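Local coordinates for BIFUNCTIONAL PROTEIN Proline utilization A (PutA) (Corynebacterium freiburgense, PDB 5UX5), which catalyses the two-step oxidation of proline to glutamate, joining an FAD-dependent proline dehydrogenase and an NAD-dependent aldehyde dehydrogenase in one polypeptide, at residues D457-L461 and D473-L477; V882-P886 and L962-N967; A948-F953 and G1048-L1053. All coordinates share one frame. Residue numbers count along the deposited sequence, not the author numbering.

Contact 1 of 3, residues D457-L461 and D473-L477; sequences DSRRL and DPALL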
loop_
_atom_site.group_PDB
_atom_site.type_symbol
_atom_site.label_atom_id
_atom_site.label_comp_id
_atom_site.label_asym_id
_atom_site.label_seq_id
_atom_site.Cartn_x
_atom_site.Cartn_y
_atom_site.Cartn_z
ATOM N N ASP A 457 -12.455 -5.119 23.713
ATOM C CA ASP A 457 -12.487 -5.660 22.360
ATOM C C ASP A 457 -11.370 -5.059 21.521
ATOM O O ASP A 457 -10.788 -4.030 21.866
ATOM C CB ASP A 457 -13.826 -5.382 21.682
ATOM C CG ASP A 457 -14.876 -6.381 22.049
ATOM O OD1 ASP A 457 -14.516 -7.417 22.654
ATOM O OD2 ASP A 457 -16.054 -6.148 21.700
ATOM N N SER A 458 -11.057 -5.725 20.416
ATOM C CA SER A 458 -10.082 -5.191 19.471
ATOM C C SER A 458 -10.685 -4.070 18.603
ATOM O O SER A 458 -11.713 -4.255 17.942
ATOM C CB SER A 458 -9.538 -6.319 18.602
ATOM O OG SER A 458 -9.001 -5.822 17.405
ATOM N N ARG A 459 -10.001 -2.925 18.554
ATOM C CA ARG A 459 -10.461 -1.819 17.729
ATOM C C ARG A 459 -10.648 -2.211 16.266
ATOM O O ARG A 459 -11.455 -1.577 15.560
ATOM C CB ARG A 459 -9.476 -0.657 17.820
ATOM C CG ARG A 459 -9.224 -0.196 19.213
ATOM C CD ARG A 459 -9.920 1.109 19.404
ATOM N NE ARG A 459 -9.128 2.253 19.001
ATOM C CZ ARG A 459 -9.634 3.327 18.430
ATOM N NH1 ARG A 459 -10.937 3.389 18.154
ATOM N NH2 ARG A 459 -8.836 4.337 18.135
ATOM N N ARG A 460 -9.949 -3.250 15.804
ATOM C CA ARG A 460 -10.031 -3.682 14.415
ATOM C C ARG A 460 -11.300 -4.488 14.126
ATOM O O ARG A 460 -11.501 -4.920 12.987
ATOM C CB ARG A 460 -8.794 -4.511 14.063
ATOM C CG ARG A 460 -7.470 -3.760 14.062
ATOM C CD ARG A 460 -7.403 -2.755 12.901
ATOM N NE ARG A 460 -6.140 -2.025 12.878
ATOM C CZ ARG A 460 -5.022 -2.493 12.328
ATOM N NH1 ARG A 460 -5.037 -3.686 11.739
ATOM N NH2 ARG A 460 -3.902 -1.769 12.376
ATOM N N LEU A 461 -12.158 -4.716 15.126
ATOM C CA LEU A 461 -13.315 -5.574 14.906
ATOM C C LEU A 461 -14.348 -4.939 14.002
ATOM O O LEU A 461 -15.174 -5.660 13.445
ATOM C CB LEU A 461 -13.981 -5.953 16.224
ATOM C CG LEU A 461 -13.313 -6.919 17.215
ATOM C CD1 LEU A 461 -14.169 -7.001 18.472
ATOM C CD2 LEU A 461 -13.095 -8.289 16.634
ATOM N N ASP A 473 -8.692 -7.304 6.754
ATOM C CA ASP A 473 -7.658 -7.141 7.772
ATOM C C ASP A 473 -7.165 -8.509 8.265
ATOM O O ASP A 473 -7.825 -9.136 9.107
ATOM C CB ASP A 473 -8.200 -6.314 8.943
ATOM C CG ASP A 473 -7.116 -5.918 9.952
ATOM O OD1 ASP A 473 -5.983 -6.447 9.870
ATOM O OD2 ASP A 473 -7.397 -5.065 10.832
ATOM N N PRO A 474 -5.999 -8.991 7.823
ATOM C CA PRO A 474 -5.498 -10.283 8.324
ATOM C C PRO A 474 -4.974 -10.234 9.756
ATOM O O PRO A 474 -4.486 -11.261 10.258
ATOM C CB PRO A 474 -4.386 -10.651 7.335
ATOM C CG PRO A 474 -3.980 -9.348 6.699
ATOM C CD PRO A 474 -5.135 -8.395 6.792
ATOM N N ALA A 475 -5.047 -9.077 10.429
ATOM C CA ALA A 475 -4.766 -9.057 11.860
ATOM C C ALA A 475 -5.911 -9.647 12.675
ATOM O O ALA A 475 -5.686 -10.097 13.797
ATOM C CB ALA A 475 -4.485 -7.633 12.345
ATOM N N LEU A 476 -7.119 -9.688 12.133
ATOM C CA LEU A 476 -8.214 -10.370 12.798
ATOM C C LEU A 476 -8.160 -11.873 12.512
ATOM O O LEU A 476 -8.024 -12.280 11.357
ATOM C CB LEU A 476 -9.545 -9.809 12.320
ATOM C CG LEU A 476 -9.714 -8.308 12.393
ATOM C CD1 LEU A 476 -11.052 -7.982 11.732
ATOM C CD2 LEU A 476 -9.624 -7.795 13.829
ATOM N N LEU A 477 -8.331 -12.701 13.559
ATOM C CA LEU A 477 -8.399 -14.145 13.343
ATOM C C LEU A 477 -9.635 -14.546 12.564
ATOM O O LEU A 477 -9.588 -15.537 11.830
ATOM C CB LEU A 477 -8.345 -14.921 14.664
ATOM C CG LEU A 477 -7.060 -14.773 15.479
ATOM C CD1 LEU A 477 -7.242 -15.213 16.893
ATOM C CD2 LEU A 477 -5.923 -15.559 14.829
#
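Two short pieces of irregular chain, each folded by one of its own side chains, meet here through a buried salt bridge. In 457-461, Ser458 OG accepts from Arg460 N at 3.2 Å, an ST turn; in 473-477, Asp473 OD1 accepts from Ala475 N at 2.8 Å, an Asx turn that accompanies the type I beta turn from Asp473 to Leu476. The carboxylate of Asp473 therefore has two tasks. While OD1 shapes its own turn, OD2 receives a hydrogen bond from Arg460 NH1 at 2.9 Å, with the carboxylate oxygen lying at the edge of the guanidinium, near its plane.

Beside this polar pair Leu476, which holds the N-cap position before helix 477-484, lays its isobutyl group against the opposing backbone. Leu476 CD1 is 3.3 Å from Arg460 O, and Leu476 CD2 is 3.4 Å from Arg460 CB. Looser contacts reach Ser458, whose OG is 4.1 Å from Leu476 CD2 and also hydrogen-bonds Tyr236, and Leu461, whose CD2 is 4.5 Å from Leu476 CD2.

The arginine is anchored further by a hydrogen bond from NE to Tyr316 O and by weak, long ion pairs with Glu306 and Asp309 of helix 303-313 in the proline dehydrogenase region. This illustrates how a loop without regular secondary structure can be held in shape: turns fix the backbone locally, and a buried charge, met by a partner of opposite sign, ties them together and, mainly through Tyr316, to the proline dehydrogenase region.

Contact 2 of 3, residues V882-P886 and L962-N967; sequences VQRQP and LRCESN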
loop_
_atom_site.group_PDB
_atom_site.type_symbol
_atom_site.label_atom_id
_atom_site.label_comp_id
_atom_site.label_asym_id
_atom_site.label_seq_id
_atom_site.Cartn_x
_atom_site.Cartn_y
_atom_site.Cartn_z
ATOM N N VAL A 882 -8.378 4.582 -5.870
ATOM C CA VAL A 882 -9.367 5.457 -6.481
ATOM C C VAL A 882 -9.410 6.787 -5.752
ATOM O O VAL A 882 -9.384 6.840 -4.523
ATOM C CB VAL A 882 -10.758 4.813 -6.469
ATOM C CG1 VAL A 882 -11.793 5.846 -6.845
ATOM C CG2 VAL A 882 -10.808 3.646 -7.412
ATOM N N GLN A 883 -9.377 7.866 -6.518
ATOM C CA GLN A 883 -9.451 9.237 -6.038
ATOM C C GLN A 883 -8.219 9.688 -5.263
ATOM O O GLN A 883 -7.846 10.860 -5.345
ATOM C CB GLN A 883 -10.710 9.445 -5.213
ATOM C CG GLN A 883 -10.922 10.887 -4.936
ATOM C CD GLN A 883 -11.947 11.112 -3.857
ATOM O OE1 GLN A 883 -12.844 11.946 -4.015
ATOM N NE2 GLN A 883 -11.831 10.366 -2.752
ATOM N N ARG A 884 -7.581 8.788 -4.503
ATOM C CA ARG A 884 -6.304 9.128 -3.874
ATOM C C ARG A 884 -5.229 9.326 -4.926
ATOM O O ARG A 884 -4.501 10.320 -4.903
ATOM C CB ARG A 884 -5.867 8.041 -2.902
ATOM C CG ARG A 884 -6.519 8.034 -1.551
ATOM C CD ARG A 884 -5.729 7.130 -0.626
ATOM N NE ARG A 884 -6.511 6.616 0.490
ATOM C CZ ARG A 884 -6.077 5.657 1.305
ATOM N NH1 ARG A 884 -4.889 5.125 1.113
ATOM N NH2 ARG A 884 -6.830 5.222 2.297
ATOM N N GLN A 885 -5.056 8.334 -5.799
ATOM C CA GLN A 885 -4.101 8.374 -6.912
ATOM C C GLN A 885 -4.880 7.977 -8.157
ATOM O O GLN A 885 -4.940 6.792 -8.516
ATOM C CB GLN A 885 -2.909 7.444 -6.680
ATOM C CG GLN A 885 -2.159 7.709 -5.380
ATOM C CD GLN A 885 -2.635 6.798 -4.262
ATOM O OE1 GLN A 885 -3.201 5.727 -4.527
ATOM N NE2 GLN A 885 -2.443 7.232 -3.005
ATOM N N PRO A 886 -5.564 8.926 -8.787
ATOM C CA PRO A 886 -6.156 8.658 -10.100
ATOM C C PRO A 886 -5.090 8.129 -11.047
ATOM O O PRO A 886 -3.954 8.608 -11.060
ATOM C CB PRO A 886 -6.669 10.027 -10.530
ATOM C CG PRO A 886 -6.849 10.774 -9.238
ATOM C CD PRO A 886 -5.811 10.302 -8.328
ATOM N N LEU A 962 -5.517 12.809 3.779
ATOM C CA LEU A 962 -4.890 11.975 4.802
ATOM C C LEU A 962 -3.782 12.726 5.519
ATOM O O LEU A 962 -3.082 13.533 4.915
ATOM C CB LEU A 962 -4.263 10.727 4.181
ATOM C CG LEU A 962 -5.146 9.830 3.335
ATOM C CD1 LEU A 962 -4.381 8.606 2.873
ATOM C CD2 LEU A 962 -6.290 9.431 4.140
ATOM N N ARG A 963 -3.586 12.433 6.816
ATOM C CA ARG A 963 -2.446 13.017 7.529
ATOM C C ARG A 963 -1.114 12.463 7.011
ATOM O O ARG A 963 -0.209 13.227 6.668
ATOM C CB ARG A 963 -2.595 12.791 9.034
ATOM C CG ARG A 963 -3.292 13.938 9.798
ATOM C CD ARG A 963 -3.983 13.493 11.124
ATOM N NE ARG A 963 -5.200 12.708 10.868
ATOM C CZ ARG A 963 -5.356 11.407 11.140
ATOM N NH1 ARG A 963 -6.511 10.801 10.847
ATOM N NH2 ARG A 963 -4.363 10.702 11.698
ATOM N N CYS A 964 -0.992 11.141 6.877
ATOM C CA CYS A 964 0.324 10.544 6.668
ATOM C C CYS A 964 0.779 10.550 5.208
ATOM O O CYS A 964 1.936 10.219 4.927
ATOM C CB CYS A 964 0.317 9.099 7.163
ATOM S SG CYS A 964 -0.795 8.083 6.179
ATOM N N GLU A 965 -0.092 10.897 4.272
ATOM C CA GLU A 965 0.257 10.803 2.864
ATOM C C GLU A 965 -0.422 11.935 2.103
ATOM O O GLU A 965 -1.648 12.027 2.081
ATOM C CB GLU A 965 -0.156 9.447 2.315
ATOM C CG GLU A 965 0.202 9.206 0.889
ATOM C CD GLU A 965 -0.123 7.804 0.472
ATOM O OE1 GLU A 965 -1.303 7.516 0.135
ATOM O OE2 GLU A 965 0.812 6.963 0.518
ATOM N N SER A 966 0.379 12.787 1.479
ATOM C CA SER A 966 -0.124 13.820 0.581
ATOM C C SER A 966 -0.479 13.203 -0.764
ATOM O O SER A 966 0.360 12.562 -1.396
ATOM C CB SER A 966 0.922 14.913 0.400
ATOM O OG SER A 966 0.503 15.794 -0.612
ATOM N N ASN A 967 -1.721 13.373 -1.199
ATOM C CA ASN A 967 -2.164 12.829 -2.483
ATOM C C ASN A 967 -2.759 13.953 -3.331
ATOM O O ASN A 967 -3.912 14.348 -3.123
ATOM C CB ASN A 967 -3.136 11.672 -2.264
ATOM C CG ASN A 967 -2.439 10.444 -1.638
ATOM O OD1 ASN A 967 -1.638 9.784 -2.301
ATOM N ND2 ASN A 967 -2.765 10.130 -0.384
#
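Arg884, Asn967 and Leu962 carry most of the surface buried in this contact, and each meets its partner differently. Arg884 extends its side chain until Leu962 CD1 lies over one face of the guanidinium, 3.7 Å from Arg884 CZ; the polar end is held by Leu312 O, which accepts from NH2. The backbone of the same arginine packs on the other strongly buried residue, with Arg884 O 3.3 Å from Asn967 CB, where the two backbones come nearest (CA atoms of Arg884 and Asn967 5.7 Å apart).

Asn967 uses both ends of its amide. Its OD1 accepts from Gln885 NE2 at 2.8 Å and also bonds Ser1062 OG, while its ND2 donates to Glu965 OE1 at 3.0 Å. Gln885 is oriented in turn by Ile881 N, which bonds its OE1, and Glu965 by a salt bridge to Arg875.

The contact thus joins an aldehyde dehydrogenase loop, lying between strands 870-873 and 890-891, to the start of strand 965-980. That strand runs antiparallel to 1056-1064, which also pairs in parallel with 870-873, so the C-terminal sheet continues that of the aldehyde dehydrogenase region; helix 550-574 packs against Val882 and Gln883, and helix 303-313 of the proline dehydrogenase region covers Leu962 and Cys964.

Contact 3 of 3, residues A948-F953 and G1048-L1053; sequences AWRTEF and GRRELL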
loop_
_atom_site.group_PDB
_atom_site.type_symbol
_atom_site.label_atom_id
_atom_site.label_comp_id
_atom_site.label_asym_id
_atom_site.label_seq_id
_atom_site.Cartn_x
_atom_site.Cartn_y
_atom_site.Cartn_z
ATOM N N ALA A 948 -12.393 28.533 -15.256
ATOM C CA ALA A 948 -11.941 27.148 -15.153
ATOM C C ALA A 948 -10.548 27.082 -14.543
ATOM O O ALA A 948 -10.273 26.227 -13.702
ATOM C CB ALA A 948 -11.968 26.476 -16.529
ATOM N N TRP A 949 -9.677 28.021 -14.899
ATOM C CA TRP A 949 -8.339 28.001 -14.331
ATOM C C TRP A 949 -8.384 28.258 -12.829
ATOM O O TRP A 949 -7.692 27.579 -12.066
ATOM C CB TRP A 949 -7.450 29.016 -15.054
ATOM C CG TRP A 949 -5.985 28.710 -14.946
ATOM C CD1 TRP A 949 -5.094 29.261 -14.079
ATOM C CD2 TRP A 949 -5.259 27.736 -15.702
ATOM N NE1 TRP A 949 -3.865 28.717 -14.257
ATOM C CE2 TRP A 949 -3.930 27.771 -15.249
ATOM C CE3 TRP A 949 -5.603 26.838 -16.723
ATOM C CZ2 TRP A 949 -2.933 26.948 -15.782
ATOM C CZ3 TRP A 949 -4.606 26.019 -17.259
ATOM C CH2 TRP A 949 -3.291 26.085 -16.783
ATOM N N ARG A 950 -9.226 29.200 -12.383
ATOM C CA ARG A 950 -9.363 29.467 -10.952
ATOM C C ARG A 950 -9.995 28.299 -10.204
ATOM O O ARG A 950 -9.659 28.048 -9.040
ATOM C CB ARG A 950 -10.198 30.714 -10.708
ATOM C CG ARG A 950 -9.591 31.995 -11.183
ATOM C CD ARG A 950 -10.488 33.130 -10.814
ATOM N NE ARG A 950 -10.053 34.354 -11.454
ATOM C CZ ARG A 950 -10.638 35.534 -11.283
ATOM N NH1 ARG A 950 -11.675 35.655 -10.475
ATOM N NH2 ARG A 950 -10.182 36.594 -11.919
ATOM N N THR A 951 -10.943 27.605 -10.835
ATOM C CA THR A 951 -11.727 26.590 -10.142
ATOM C C THR A 951 -10.969 25.278 -10.015
ATOM O O THR A 951 -10.931 24.677 -8.935
ATOM C CB THR A 951 -13.029 26.349 -10.897
ATOM O OG1 THR A 951 -13.902 27.474 -10.705
ATOM C CG2 THR A 951 -13.702 25.079 -10.361
ATOM N N GLU A 952 -10.337 24.848 -11.108
ATOM C CA GLU A 952 -9.801 23.507 -11.259
ATOM C C GLU A 952 -8.331 23.513 -11.705
ATOM O O GLU A 952 -7.437 23.118 -10.939
ATOM C CB GLU A 952 -10.678 22.742 -12.265
ATOM C CG GLU A 952 -10.311 21.259 -12.462
ATOM C CD GLU A 952 -10.846 20.396 -11.346
ATOM O OE1 GLU A 952 -11.332 20.974 -10.344
ATOM O OE2 GLU A 952 -10.770 19.154 -11.445
ATOM N N PHE A 953 -8.061 24.015 -12.920
ATOM C CA PHE A 953 -6.818 23.657 -13.606
ATOM C C PHE A 953 -5.573 24.250 -12.954
ATOM O O PHE A 953 -4.495 23.669 -13.064
ATOM C CB PHE A 953 -6.911 24.061 -15.077
ATOM C CG PHE A 953 -8.043 23.396 -15.808
ATOM C CD1 PHE A 953 -8.207 22.017 -15.730
ATOM C CD2 PHE A 953 -8.941 24.137 -16.562
ATOM C CE1 PHE A 953 -9.243 21.394 -16.382
ATOM C CE2 PHE A 953 -9.978 23.533 -17.227
ATOM C CZ PHE A 953 -10.138 22.159 -17.140
ATOM N N GLY A 1048 -13.934 26.710 -21.412
ATOM C CA GLY A 1048 -12.620 26.173 -21.120
ATOM C C GLY A 1048 -12.627 25.027 -20.127
ATOM O O GLY A 1048 -11.700 24.195 -20.142
ATOM N N ARG A 1049 -13.664 24.942 -19.278
ATOM C CA ARG A 1049 -13.777 23.794 -18.389
ATOM C C ARG A 1049 -13.725 22.501 -19.176
ATOM O O ARG A 1049 -13.255 21.488 -18.657
ATOM C CB ARG A 1049 -15.069 23.859 -17.573
ATOM C CG ARG A 1049 -15.189 22.769 -16.524
ATOM C CD ARG A 1049 -13.946 22.744 -15.622
ATOM N NE ARG A 1049 -13.968 21.678 -14.612
ATOM C CZ ARG A 1049 -13.545 20.425 -14.827
ATOM N NH1 ARG A 1049 -13.071 20.062 -16.009
ATOM N NH2 ARG A 1049 -13.592 19.516 -13.859
ATOM N N ARG A 1050 -14.170 22.520 -20.435
ATOM C CA ARG A 1050 -14.020 21.380 -21.327
ATOM C C ARG A 1050 -12.840 21.522 -22.280
ATOM O O ARG A 1050 -11.998 20.621 -22.341
ATOM C CB ARG A 1050 -15.288 21.163 -22.146
ATOM C CG ARG A 1050 -16.551 20.903 -21.365
ATOM C CD ARG A 1050 -16.417 19.780 -20.396
ATOM N NE ARG A 1050 -15.706 18.662 -20.988
ATOM C CZ ARG A 1050 -15.222 17.643 -20.282
ATOM N NH1 ARG A 1050 -15.403 17.608 -18.956
ATOM N NH2 ARG A 1050 -14.552 16.672 -20.892
ATOM N N GLU A 1051 -12.717 22.658 -22.973
ATOM C CA GLU A 1051 -11.724 22.769 -24.041
ATOM C C GLU A 1051 -10.308 22.728 -23.500
ATOM O O GLU A 1051 -9.419 22.178 -24.152
ATOM C CB GLU A 1051 -11.934 24.054 -24.831
ATOM C CG GLU A 1051 -11.085 24.202 -26.091
ATOM C CD GLU A 1051 -11.328 23.098 -27.129
ATOM O OE1 GLU A 1051 -10.326 22.510 -27.595
ATOM O OE2 GLU A 1051 -12.501 22.859 -27.524
ATOM N N LEU A 1052 -10.067 23.297 -22.313
ATOM C CA LEU A 1052 -8.699 23.339 -21.795
ATOM C C LEU A 1052 -8.145 21.948 -21.462
ATOM O O LEU A 1052 -6.921 21.802 -21.314
ATOM C CB LEU A 1052 -8.605 24.274 -20.572
ATOM C CG LEU A 1052 -8.719 25.790 -20.871
ATOM C CD1 LEU A 1052 -8.839 26.655 -19.636
ATOM C CD2 LEU A 1052 -7.556 26.296 -21.681
ATOM N N LEU A 1053 -8.990 20.913 -21.374
ATOM C CA LEU A 1053 -8.448 19.580 -21.103
ATOM C C LEU A 1053 -7.532 19.143 -22.239
ATOM O O LEU A 1053 -6.549 18.431 -22.013
ATOM C CB LEU A 1053 -9.574 18.561 -20.855
ATOM C CG LEU A 1053 -10.385 18.725 -19.549
ATOM C CD1 LEU A 1053 -11.586 17.816 -19.441
ATOM C CD2 LEU A 1053 -9.562 18.549 -18.323
#
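The ring of Phe953 is the bump in this contact, and the short helical segment 1048-1053 supplies the hollow. The edge of the Phe953 ring points at two backbone carbonyls, with Phe953 CE2 3.4 Å from Gly1048 O and Phe953 CZ 3.5 Å from Arg1049 O, while Phe953 CE2 lies 3.7 Å from Leu1052 CB and Phe953 CE1 3.5 Å from Leu1053 CD2. A wider pi-type turn at 949-953, in which Phe953 N bonds Ala948 O at 3.2 Å, ends helix 936-953.

In the C-terminal alpha/beta region, helix 936-953 leads to strand 965-980 of a parallel, Rossmann-like sheet, and helix 1048-1051 to strand 1056-1064, antiparallel beside it. The small Ala948 lets the backbones close in, its CB 3.6 Å from Arg1049 N. Gly1048 leaves space that Leu1052 CD1 takes up; that methyl also touches the edge of Trp949, 4.4 Å from CE3. To one side, Glu952 CG covers one face of the Arg1049 guanidinium, and Glu952 OE2, hydrogen-bonded to Tyr971, stands 3.7 Å from Arg1049 NH2 in a long, purely electrostatic salt bridge.

Overall arrangement
The three contacts lie in different parts of a multidomain chain. Contact 1 closes before the others open, whereas contacts 2 and 3 alternate along the sequence and are joined by helix 936-953 running on to strand 965-980. Centres of contacts 1 and 2 are 24 Å apart, those of 2 and 3 22 Å, and those of 1 and 3 45 Å; in each of the closer pairs the nearest atoms are about 10 Å apart. Helix 303-313 offers partners to both contact 1 and contact 2, linking the proline dehydrogenase region to the loop and to the C-terminal strand. In contact 1 the Arg460 side chain lies about 13 Å from bound FAD.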